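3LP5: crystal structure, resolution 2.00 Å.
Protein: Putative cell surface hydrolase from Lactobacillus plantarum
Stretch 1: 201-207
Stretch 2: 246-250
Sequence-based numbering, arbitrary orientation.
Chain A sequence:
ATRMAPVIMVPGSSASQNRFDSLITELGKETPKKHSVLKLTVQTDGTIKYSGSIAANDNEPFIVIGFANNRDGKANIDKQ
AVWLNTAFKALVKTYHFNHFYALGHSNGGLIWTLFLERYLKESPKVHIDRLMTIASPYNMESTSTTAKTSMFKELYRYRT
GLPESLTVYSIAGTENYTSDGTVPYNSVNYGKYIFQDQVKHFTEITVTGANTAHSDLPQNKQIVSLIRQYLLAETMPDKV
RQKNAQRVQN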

# COMPACT_ATOMS: atom_id res chain seq x y z
N HIS A 201 6.13 -7.17 -12.91
CA HIS A 201 4.99 -6.55 -13.60
C HIS A 201 4.59 -5.32 -12.86
O HIS A 201 4.55 -5.32 -11.59
CB HIS A 201 3.71 -7.41 -13.63
CG HIS A 201 3.88 -8.80 -14.16
ND1 HIS A 201 4.07 -9.07 -15.51
CD2 HIS A 201 3.83 -10.01 -13.54
CE1 HIS A 201 4.16 -10.38 -15.68
NE2 HIS A 201 4.01 -10.97 -14.50
N PHE A 202 4.28 -4.26 -13.64
CA PHE A 202 3.75 -3.02 -13.10
C PHE A 202 2.47 -2.67 -13.82
O PHE A 202 2.46 -2.67 -15.07
CB PHE A 202 4.75 -1.89 -13.27
CG PHE A 202 4.25 -0.55 -12.81
CD1 PHE A 202 4.03 -0.30 -11.46
CD2 PHE A 202 4.02 0.46 -13.74
CE1 PHE A 202 3.58 0.92 -11.02
CE2 PHE A 202 3.54 1.68 -13.32
CZ PHE A 202 3.36 1.94 -11.96
N THR A 203 1.41 -2.43 -13.05
CA THR A 203 0.05 -2.19 -13.64
C THR A 203 -0.59 -0.92 -13.07
O THR A 203 -0.74 -0.83 -11.87
CB THR A 203 -0.87 -3.39 -13.41
OG1 THR A 203 -0.30 -4.50 -14.05
CG2 THR A 203 -2.26 -3.21 -14.02
N GLU A 204 -0.90 0.05 -13.93
CA GLU A 204 -1.62 1.24 -13.53
C GLU A 204 -3.08 1.03 -13.75
O GLU A 204 -3.49 0.51 -14.79
CB GLU A 204 -1.16 2.46 -14.34
CG GLU A 204 0.35 2.61 -14.27
CD GLU A 204 0.89 3.62 -15.30
OE1 GLU A 204 0.78 4.82 -15.02
OE2 GLU A 204 1.41 3.20 -16.37
N ILE A 205 -3.88 1.49 -12.77
CA ILE A 205 -5.34 1.31 -12.79
C ILE A 205 -5.92 2.65 -12.43
O ILE A 205 -5.45 3.28 -11.49
CB ILE A 205 -5.83 0.23 -11.75
CG1 ILE A 205 -5.22 -1.13 -12.06
CG2 ILE A 205 -7.40 0.12 -11.72
CD1 ILE A 205 -5.24 -2.17 -10.91
N THR A 206 -6.97 3.09 -13.16
CA THR A 206 -7.64 4.32 -12.82
C THR A 206 -8.92 4.06 -12.03
O THR A 206 -9.73 3.21 -12.39
CB THR A 206 -7.99 5.17 -14.08
OG1 THR A 206 -6.83 5.28 -14.89
CG2 THR A 206 -8.40 6.57 -13.69
N VAL A 207 -9.08 4.83 -10.96
CA VAL A 207 -10.34 4.92 -10.24
C VAL A 207 -10.60 6.40 -10.06
O VAL A 207 -9.82 7.11 -9.38
CB VAL A 207 -10.26 4.21 -8.84
CG1 VAL A 207 -11.52 4.46 -8.00
CG2 VAL A 207 -10.07 2.73 -9.04
N GLN A 246 -10.84 -3.49 -17.54
CA GLN A 246 -10.90 -2.35 -18.42
C GLN A 246 -10.51 -1.06 -17.72
O GLN A 246 -10.33 -0.04 -18.41
CB GLN A 246 -12.28 -2.19 -19.03
CG GLN A 246 -12.68 -3.28 -20.01
CD GLN A 246 -14.14 -3.09 -20.40
OE1 GLN A 246 -14.99 -2.82 -19.53
NE2 GLN A 246 -14.44 -3.18 -21.70
N ARG A 247 -10.37 -1.11 -16.39
CA ARG A 247 -9.77 -0.00 -15.62
C ARG A 247 -8.22 0.09 -15.72
O ARG A 247 -7.63 1.15 -15.41
CB ARG A 247 -10.14 -0.12 -14.15
CG ARG A 247 -11.64 -0.05 -13.88
CD ARG A 247 -11.92 -0.18 -12.37
NE ARG A 247 -13.29 -0.66 -12.12
CZ ARG A 247 -14.40 0.07 -12.32
NH1 ARG A 247 -14.35 1.32 -12.78
NH2 ARG A 247 -15.57 -0.48 -12.07
N VAL A 248 -7.58 -0.99 -16.11
CA VAL A 248 -6.11 -0.99 -16.34
C VAL A 248 -5.74 -0.05 -17.51
O VAL A 248 -6.39 -0.08 -18.59
CB VAL A 248 -5.66 -2.40 -16.64
CG1 VAL A 248 -4.18 -2.48 -17.16
CG2 VAL A 248 -5.90 -3.28 -15.42
N GLN A 249 -4.74 0.82 -17.29
CA GLN A 249 -4.36 1.90 -18.22
C GLN A 249 -3.16 1.51 -19.10
O GLN A 249 -2.81 2.25 -20.06
CB GLN A 249 -3.92 3.14 -17.44
CG GLN A 249 -5.01 3.84 -16.67
CD GLN A 249 -6.11 4.30 -17.58
OE1 GLN A 249 -6.08 5.41 -18.12
NE2 GLN A 249 -7.07 3.42 -17.80
N ASN A 250 -2.50 0.41 -18.76
CA ASN A 250 -1.34 -0.05 -19.54
C ASN A 250 -1.40 -1.55 -19.78
O ASN A 250 -0.42 -2.15 -20.24
CB ASN A 250 -0.02 0.39 -18.84
CG ASN A 250 0.22 -0.32 -17.52
OD1 ASN A 250 -0.74 -0.68 -16.80
ND2 ASN A 250 1.49 -0.59 -17.22
O HOH W 1 -12.16 3.14 -13.54

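The contact is held first by backbone hydrogen bonds. Residues 201-206 form a strand, and the chain's last residues run roughly antiparallel to it, their end-to-end directions 141° apart, making a single beta bridge between Ile 205 and Val 248. Gln 249 N donates to Glu 204 O at 2.8 Å and Thr 206 N donates to Arg 247 O at 3.0 Å, both nearly straight. The same two carbonyls receive longer CA-H···O contacts, from Val 248 CA to Glu 204 O (3.4 Å) and from Ile 205 CA to Arg 247 O (3.5 Å), so each oxygen faces both an amide and an alpha hydrogen.

Beyond the bridge, the side chain of Asn 250 takes over the pairing. Its carboxamide carries a donor and an acceptor, much as a peptide group does: ND2 gives a hydrogen bond to Phe 202 O (3.1 Å), while OD1 accepts one from Glu 204 N (3.0 Å). Asparagine suits this position because one short, planar group can satisfy two backbone polar atoms of the strand.

Apolar packing accompanies the bridge. Ile 205 CG1 lies 4.0 Å from Val 248 CG2, and Thr 203 CG2 touches both valine methyls, with Val 248 CG1 at 3.8 Å and Val 248 CG2 at 3.9 Å. Ile 205 CG2 also meets Arg 247 CB at 3.7 Å, where the aliphatic base of the arginine provides carbon surface.

Polar side chains complete the contact. Thr 206 OG1 comes within 2.9 Å of Gln 249 CG, a tight approach to carbon; the glutamine's terminal amide makes no hydrogen bond with that hydroxyl, and its NE2 instead donates weakly to Arg 247 O at 3.3 Å. The long arginine reaches a water, which accepts from Arg 247 NH1 (2.9 Å) and donates to Thr 206 O (2.7 Å), linking the two stretches.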